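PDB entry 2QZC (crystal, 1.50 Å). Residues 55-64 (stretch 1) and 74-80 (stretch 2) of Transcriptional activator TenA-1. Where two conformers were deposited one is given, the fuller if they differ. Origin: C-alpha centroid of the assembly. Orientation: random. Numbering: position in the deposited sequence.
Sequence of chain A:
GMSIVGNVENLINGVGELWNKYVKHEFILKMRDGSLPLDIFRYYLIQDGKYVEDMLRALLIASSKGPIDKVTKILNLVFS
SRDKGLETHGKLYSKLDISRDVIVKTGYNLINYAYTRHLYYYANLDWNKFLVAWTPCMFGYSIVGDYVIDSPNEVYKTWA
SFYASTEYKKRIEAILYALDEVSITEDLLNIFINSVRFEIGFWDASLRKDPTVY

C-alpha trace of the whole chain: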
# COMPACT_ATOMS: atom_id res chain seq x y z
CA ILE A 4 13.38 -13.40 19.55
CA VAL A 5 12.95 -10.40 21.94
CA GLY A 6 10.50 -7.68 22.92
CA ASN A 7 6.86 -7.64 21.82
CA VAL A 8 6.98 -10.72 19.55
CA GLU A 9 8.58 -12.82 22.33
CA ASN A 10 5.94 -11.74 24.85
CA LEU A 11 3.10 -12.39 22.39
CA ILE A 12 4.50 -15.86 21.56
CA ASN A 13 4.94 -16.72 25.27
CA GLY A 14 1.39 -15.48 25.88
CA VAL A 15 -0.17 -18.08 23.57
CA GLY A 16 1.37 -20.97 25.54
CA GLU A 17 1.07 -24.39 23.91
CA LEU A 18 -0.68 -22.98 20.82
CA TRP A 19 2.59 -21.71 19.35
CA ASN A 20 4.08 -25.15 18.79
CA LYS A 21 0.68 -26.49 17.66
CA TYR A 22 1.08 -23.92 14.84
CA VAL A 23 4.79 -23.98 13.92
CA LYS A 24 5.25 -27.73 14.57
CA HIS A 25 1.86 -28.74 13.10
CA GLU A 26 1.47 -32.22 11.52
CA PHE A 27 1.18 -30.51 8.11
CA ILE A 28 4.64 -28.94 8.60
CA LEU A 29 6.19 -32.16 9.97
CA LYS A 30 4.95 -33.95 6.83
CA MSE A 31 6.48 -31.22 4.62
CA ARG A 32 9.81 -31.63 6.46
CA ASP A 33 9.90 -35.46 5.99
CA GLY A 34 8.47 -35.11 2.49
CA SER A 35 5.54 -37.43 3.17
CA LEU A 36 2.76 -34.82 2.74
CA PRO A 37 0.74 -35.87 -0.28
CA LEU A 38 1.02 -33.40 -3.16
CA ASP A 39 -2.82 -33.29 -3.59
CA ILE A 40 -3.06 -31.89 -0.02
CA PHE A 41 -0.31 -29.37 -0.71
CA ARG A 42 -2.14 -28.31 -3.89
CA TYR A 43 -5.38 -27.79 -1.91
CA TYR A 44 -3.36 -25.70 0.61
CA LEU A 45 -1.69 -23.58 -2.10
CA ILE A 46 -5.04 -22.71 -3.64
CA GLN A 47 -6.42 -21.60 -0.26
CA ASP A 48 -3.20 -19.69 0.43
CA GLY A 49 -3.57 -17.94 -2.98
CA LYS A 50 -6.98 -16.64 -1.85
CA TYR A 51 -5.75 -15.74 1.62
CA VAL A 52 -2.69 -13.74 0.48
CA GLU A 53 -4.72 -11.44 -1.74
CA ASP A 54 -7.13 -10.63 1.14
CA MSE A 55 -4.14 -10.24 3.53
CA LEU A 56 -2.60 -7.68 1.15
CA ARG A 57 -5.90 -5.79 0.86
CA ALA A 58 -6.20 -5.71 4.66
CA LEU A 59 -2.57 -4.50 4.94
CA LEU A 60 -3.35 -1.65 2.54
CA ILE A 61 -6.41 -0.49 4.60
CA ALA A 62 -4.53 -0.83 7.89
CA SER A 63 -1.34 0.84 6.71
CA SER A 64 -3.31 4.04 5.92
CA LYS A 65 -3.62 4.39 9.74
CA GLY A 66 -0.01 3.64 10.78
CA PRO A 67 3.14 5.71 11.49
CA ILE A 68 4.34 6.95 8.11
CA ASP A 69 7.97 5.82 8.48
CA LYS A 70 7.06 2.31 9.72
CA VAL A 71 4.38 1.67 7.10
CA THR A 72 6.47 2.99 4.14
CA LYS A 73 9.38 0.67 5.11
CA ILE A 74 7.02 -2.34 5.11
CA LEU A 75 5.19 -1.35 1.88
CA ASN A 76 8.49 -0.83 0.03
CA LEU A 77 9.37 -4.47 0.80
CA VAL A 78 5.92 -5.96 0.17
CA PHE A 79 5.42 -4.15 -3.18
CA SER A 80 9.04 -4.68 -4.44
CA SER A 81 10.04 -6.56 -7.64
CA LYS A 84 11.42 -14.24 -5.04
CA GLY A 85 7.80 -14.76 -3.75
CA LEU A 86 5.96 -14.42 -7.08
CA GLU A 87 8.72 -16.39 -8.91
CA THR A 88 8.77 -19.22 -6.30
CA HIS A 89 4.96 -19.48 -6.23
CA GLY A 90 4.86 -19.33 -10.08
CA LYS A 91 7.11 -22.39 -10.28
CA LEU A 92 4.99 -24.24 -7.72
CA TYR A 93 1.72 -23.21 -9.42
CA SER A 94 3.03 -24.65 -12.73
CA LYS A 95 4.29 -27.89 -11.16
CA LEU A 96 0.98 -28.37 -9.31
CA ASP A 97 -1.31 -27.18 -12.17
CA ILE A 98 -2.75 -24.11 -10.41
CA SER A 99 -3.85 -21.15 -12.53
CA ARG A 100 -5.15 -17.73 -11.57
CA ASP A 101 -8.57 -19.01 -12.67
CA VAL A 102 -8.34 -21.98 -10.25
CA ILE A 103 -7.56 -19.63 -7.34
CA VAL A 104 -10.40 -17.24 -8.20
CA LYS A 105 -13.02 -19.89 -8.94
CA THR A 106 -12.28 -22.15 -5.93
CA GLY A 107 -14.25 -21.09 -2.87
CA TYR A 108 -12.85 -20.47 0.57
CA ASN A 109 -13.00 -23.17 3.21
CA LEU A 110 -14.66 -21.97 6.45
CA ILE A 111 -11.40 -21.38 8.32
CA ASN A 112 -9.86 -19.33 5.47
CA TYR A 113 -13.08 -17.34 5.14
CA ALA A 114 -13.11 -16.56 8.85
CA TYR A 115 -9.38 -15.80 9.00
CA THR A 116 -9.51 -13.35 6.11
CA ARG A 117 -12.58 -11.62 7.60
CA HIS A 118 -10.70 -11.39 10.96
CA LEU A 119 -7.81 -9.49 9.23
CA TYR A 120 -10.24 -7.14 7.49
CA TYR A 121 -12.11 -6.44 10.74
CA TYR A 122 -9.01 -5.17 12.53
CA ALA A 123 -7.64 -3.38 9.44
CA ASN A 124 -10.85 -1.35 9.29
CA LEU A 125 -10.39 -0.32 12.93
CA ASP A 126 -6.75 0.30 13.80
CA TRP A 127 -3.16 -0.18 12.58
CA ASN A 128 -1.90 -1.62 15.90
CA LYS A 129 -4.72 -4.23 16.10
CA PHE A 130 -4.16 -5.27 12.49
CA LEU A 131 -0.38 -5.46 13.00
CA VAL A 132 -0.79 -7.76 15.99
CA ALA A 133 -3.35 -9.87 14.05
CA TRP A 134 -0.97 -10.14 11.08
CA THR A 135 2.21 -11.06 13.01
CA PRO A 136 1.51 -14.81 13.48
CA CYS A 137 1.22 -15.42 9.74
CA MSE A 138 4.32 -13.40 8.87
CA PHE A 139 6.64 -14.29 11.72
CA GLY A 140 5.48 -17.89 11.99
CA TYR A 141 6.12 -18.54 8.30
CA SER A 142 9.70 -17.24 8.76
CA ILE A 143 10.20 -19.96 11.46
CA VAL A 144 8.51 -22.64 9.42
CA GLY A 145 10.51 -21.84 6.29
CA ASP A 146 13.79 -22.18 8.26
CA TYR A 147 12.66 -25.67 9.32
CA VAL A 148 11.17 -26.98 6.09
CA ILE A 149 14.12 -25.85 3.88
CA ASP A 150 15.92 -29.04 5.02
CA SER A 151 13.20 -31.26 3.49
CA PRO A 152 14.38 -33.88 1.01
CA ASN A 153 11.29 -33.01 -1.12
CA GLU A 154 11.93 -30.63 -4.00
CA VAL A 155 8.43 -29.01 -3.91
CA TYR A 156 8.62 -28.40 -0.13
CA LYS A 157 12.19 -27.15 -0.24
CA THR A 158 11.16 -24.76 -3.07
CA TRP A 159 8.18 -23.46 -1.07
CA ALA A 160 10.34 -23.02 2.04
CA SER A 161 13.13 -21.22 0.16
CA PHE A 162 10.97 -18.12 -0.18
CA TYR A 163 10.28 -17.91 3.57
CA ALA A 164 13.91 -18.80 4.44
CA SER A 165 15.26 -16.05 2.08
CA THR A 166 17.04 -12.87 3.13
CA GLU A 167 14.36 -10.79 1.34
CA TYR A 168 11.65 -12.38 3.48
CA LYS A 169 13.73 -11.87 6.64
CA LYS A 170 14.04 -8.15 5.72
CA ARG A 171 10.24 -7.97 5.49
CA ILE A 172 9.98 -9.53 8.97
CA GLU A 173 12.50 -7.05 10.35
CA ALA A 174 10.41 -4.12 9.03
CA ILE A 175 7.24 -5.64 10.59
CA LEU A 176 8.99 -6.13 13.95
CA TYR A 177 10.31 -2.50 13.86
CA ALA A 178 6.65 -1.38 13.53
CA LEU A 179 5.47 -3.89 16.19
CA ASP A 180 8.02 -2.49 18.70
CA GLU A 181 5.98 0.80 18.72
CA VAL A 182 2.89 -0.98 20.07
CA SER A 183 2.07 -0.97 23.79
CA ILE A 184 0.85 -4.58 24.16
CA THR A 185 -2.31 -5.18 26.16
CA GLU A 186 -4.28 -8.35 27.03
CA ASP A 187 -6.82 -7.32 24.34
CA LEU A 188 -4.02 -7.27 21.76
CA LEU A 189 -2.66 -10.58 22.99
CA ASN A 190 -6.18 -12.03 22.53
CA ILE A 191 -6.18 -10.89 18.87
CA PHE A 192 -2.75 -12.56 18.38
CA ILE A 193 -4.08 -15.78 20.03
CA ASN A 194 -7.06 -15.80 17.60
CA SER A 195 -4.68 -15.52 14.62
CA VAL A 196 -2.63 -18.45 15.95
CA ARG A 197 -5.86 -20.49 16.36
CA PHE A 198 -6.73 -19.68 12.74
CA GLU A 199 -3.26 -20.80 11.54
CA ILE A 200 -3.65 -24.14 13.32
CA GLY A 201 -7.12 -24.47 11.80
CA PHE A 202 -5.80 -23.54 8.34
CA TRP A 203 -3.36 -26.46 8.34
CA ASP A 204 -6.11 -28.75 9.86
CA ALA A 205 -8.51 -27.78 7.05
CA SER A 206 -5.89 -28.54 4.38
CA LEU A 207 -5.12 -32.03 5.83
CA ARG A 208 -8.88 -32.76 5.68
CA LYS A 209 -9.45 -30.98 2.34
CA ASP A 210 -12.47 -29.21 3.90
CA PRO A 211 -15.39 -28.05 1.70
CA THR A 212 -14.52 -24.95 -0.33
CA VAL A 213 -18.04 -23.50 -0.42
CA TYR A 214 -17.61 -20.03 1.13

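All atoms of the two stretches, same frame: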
# COMPACT_ATOMS: atom_id res chain seq x y z
N MSE A 55 -5.16 -10.74 2.57
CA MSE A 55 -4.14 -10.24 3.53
C MSE A 55 -3.51 -8.93 3.03
O MSE A 55 -3.34 -7.98 3.79
CB MSE A 55 -3.06 -11.31 3.72
CG MSE A 55 -2.06 -11.01 4.75
SE MSE A 55 -0.39 -12.03 4.43
CE MSE A 55 0.33 -10.98 2.98
N LEU A 56 -3.19 -8.89 1.74
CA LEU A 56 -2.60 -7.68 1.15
C LEU A 56 -3.61 -6.55 1.16
O LEU A 56 -3.27 -5.38 1.48
CB LEU A 56 -2.12 -7.94 -0.27
CG LEU A 56 -0.90 -8.82 -0.40
CD1 LEU A 56 -0.68 -9.22 -1.84
CD2 LEU A 56 0.33 -8.14 0.13
N ARG A 57 -4.89 -6.85 0.80
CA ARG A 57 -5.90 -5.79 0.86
C ARG A 57 -6.08 -5.23 2.26
O ARG A 57 -6.19 -4.00 2.48
CB ARG A 57 -7.21 -6.28 0.26
CG ARG A 57 -7.10 -6.55 -1.25
CD ARG A 57 -8.44 -7.08 -1.75
NE ARG A 57 -8.42 -7.44 -3.17
CZ ARG A 57 -8.54 -6.58 -4.19
NH1 ARG A 57 -8.69 -5.30 -3.96
NH2 ARG A 57 -8.54 -7.00 -5.45
N ALA A 58 -6.10 -6.13 3.25
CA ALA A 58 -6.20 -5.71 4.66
C ALA A 58 -4.99 -4.88 5.09
O ALA A 58 -5.15 -3.84 5.73
CB ALA A 58 -6.38 -6.97 5.53
N LEU A 59 -3.80 -5.29 4.67
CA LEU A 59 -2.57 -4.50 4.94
C LEU A 59 -2.69 -3.08 4.38
O LEU A 59 -2.33 -2.11 5.05
CB LEU A 59 -1.33 -5.16 4.34
CG LEU A 59 0.01 -4.40 4.37
CD1 LEU A 59 0.36 -4.06 5.81
CD2 LEU A 59 1.06 -5.22 3.64
N LEU A 60 -3.22 -2.99 3.16
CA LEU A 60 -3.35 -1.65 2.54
C LEU A 60 -4.29 -0.73 3.35
O LEU A 60 -3.92 0.41 3.69
CB LEU A 60 -3.82 -1.77 1.10
CG LEU A 60 -2.80 -2.37 0.13
CD1 LEU A 60 -3.48 -2.82 -1.20
CD2 LEU A 60 -1.65 -1.34 -0.11
N ILE A 61 -5.46 -1.24 3.76
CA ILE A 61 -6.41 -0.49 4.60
C ILE A 61 -5.75 -0.11 5.90
O ILE A 61 -5.83 1.05 6.35
CB ILE A 61 -7.69 -1.37 5.01
CG1 ILE A 61 -8.52 -1.79 3.82
CG2 ILE A 61 -8.59 -0.58 6.02
CD1 ILE A 61 -9.51 -2.93 4.11
N ALA A 62 -5.12 -1.06 6.56
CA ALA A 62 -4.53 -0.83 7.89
C ALA A 62 -3.38 0.17 7.83
O ALA A 62 -3.27 1.06 8.70
CB ALA A 62 -4.04 -2.14 8.50
N SER A 63 -2.54 0.02 6.81
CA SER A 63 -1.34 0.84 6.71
C SER A 63 -1.68 2.33 6.56
O SER A 63 -0.88 3.18 6.98
CB SER A 63 -0.40 0.33 5.61
OG SER A 63 -0.99 0.50 4.34
N SER A 64 -2.85 2.64 6.02
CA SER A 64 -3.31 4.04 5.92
C SER A 64 -3.41 4.72 7.28
O SER A 64 -3.49 5.97 7.35
CB SER A 64 -4.67 4.12 5.24
OG SER A 64 -5.73 3.67 6.09
N ILE A 74 7.67 -1.04 5.38
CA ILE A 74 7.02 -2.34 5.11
C ILE A 74 6.49 -2.42 3.68
O ILE A 74 6.72 -3.41 3.00
CB ILE A 74 5.85 -2.58 6.14
CG1 ILE A 74 6.38 -2.76 7.57
CG2 ILE A 74 4.96 -3.82 5.72
CD1 ILE A 74 5.31 -2.67 8.67
N LEU A 75 5.79 -1.39 3.23
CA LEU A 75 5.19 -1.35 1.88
C LEU A 75 6.24 -1.42 0.77
O LEU A 75 6.00 -2.05 -0.25
CB LEU A 75 4.26 -0.16 1.70
CG LEU A 75 3.00 -0.13 2.59
CD1 LEU A 75 2.40 1.26 2.65
CD2 LEU A 75 1.98 -1.15 2.11
N ASN A 76 7.38 -0.76 0.99
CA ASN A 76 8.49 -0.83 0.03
C ASN A 76 8.92 -2.28 -0.21
O ASN A 76 9.20 -2.67 -1.35
CB ASN A 76 9.69 -0.03 0.53
CG ASN A 76 10.91 -0.19 -0.35
OD1 ASN A 76 11.88 -0.84 0.05
ND2 ASN A 76 10.83 0.29 -1.58
N LEU A 77 8.99 -3.06 0.87
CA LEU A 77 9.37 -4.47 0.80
C LEU A 77 8.29 -5.39 0.24
O LEU A 77 8.59 -6.31 -0.51
CB LEU A 77 9.89 -4.96 2.16
CG LEU A 77 11.15 -4.22 2.65
CD1 LEU A 77 11.57 -4.63 4.05
CD2 LEU A 77 12.33 -4.43 1.69
N VAL A 78 7.05 -5.14 0.63
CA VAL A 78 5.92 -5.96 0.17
C VAL A 78 5.64 -5.76 -1.31
O VAL A 78 5.43 -6.74 -2.02
CB VAL A 78 4.67 -5.71 1.02
CG1 VAL A 78 3.41 -6.36 0.39
CG2 VAL A 78 4.91 -6.19 2.45
N PHE A 79 5.67 -4.51 -1.77
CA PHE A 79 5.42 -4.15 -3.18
C PHE A 79 6.70 -3.97 -4.03
O PHE A 79 6.69 -3.27 -5.03
CB PHE A 79 4.47 -2.95 -3.26
CG PHE A 79 3.11 -3.27 -2.79
CD1 PHE A 79 2.23 -3.95 -3.63
CD2 PHE A 79 2.69 -2.95 -1.50
CE1 PHE A 79 0.96 -4.29 -3.20
CE2 PHE A 79 1.44 -3.30 -1.06
CZ PHE A 79 0.56 -3.97 -1.92
N SER A 80 7.79 -4.66 -3.66
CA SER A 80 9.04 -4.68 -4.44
C SER A 80 8.95 -5.70 -5.58
O SER A 80 8.04 -6.55 -5.61
CB SER A 80 10.23 -5.05 -3.54
OG SER A 80 11.39 -5.40 -4.30

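Two helices run side by side here in nearly antiparallel fashion, their N-to-C directions 156° apart and their axes 12.1 Å apart at closest approach. That is a wide separation, and the backbones stay well apart: CA of Leu56 lies 8.7 Å from CA of Val78, and CA of Ser63 lies 8.4 Å from CA of Leu75. No hydrogen bond crosses the gap. Each backbone satisfies its polar groups internally, as in Leu59 N to Met55 O (2.9 Å) and Phe79 N to Leu75 O (2.9 Å). The contact between the stretches is mostly apolar: leucines and a valine, joined by the ring of Phe79 and a single hydroxyl, that of Ser63.

In the first helix the contacting residues, Leu56, Leu59, Leu60 and Ser63, follow the three-and-four spacing that keeps one face of a helix turned to its neighbour; Leu75, Val78 and Phe79 answer with the same spacing. Leu56 adopts the m,t rotamer common for leucine in helices, and its CD2 meets CG1 of Val78 at 3.6 Å. Val78 is t (169°), the preferred valine conformation in a helix, where a beta-branched side chain must keep its methyls clear of the preceding turn. Its CG2 lies 4.1 Å from CD2 of Leu59.

Leu59 is the exception among the leucines, with chi1 t and chi2 p, the other common leucine rotamer. Its CB already points toward the second helix, and its CG comes within 4.4 Å of CD2 of Leu75. Leu60 and Leu75 instead start sideways, and both use m,t to bring their ends nearer. Their CD2 atoms are 4.3 Å apart, so Leu75 CD2 touches both Leu59 and Leu60.

Phe79, the first residue to leave helical phi/psi, also starts sideways; chi1 m and chi2 of -79° carry its ring into the gap, where CE2 lies 3.8 Å from CD2 of Leu60. The methyl approaches the ring obliquely, a van der Waals contact. A long, flat side chain suits this position because it can reach across from a backbone placed to the side.

Ser63 is the small, polar member of the set. With chi1 p its OG folds back to 3.0 Å from the carbonyl O of both Leu59 and Leu60, and its single proton cannot be assigned between them. Such local bonding lets a hydroxyl sit in a buried place beside Leu75, whose CD1 is 3.9 Å from Ser63 OG. Ser64, also p, donates from OG to Ile61 O at 2.6 Å, but its CB points away from the second stretch.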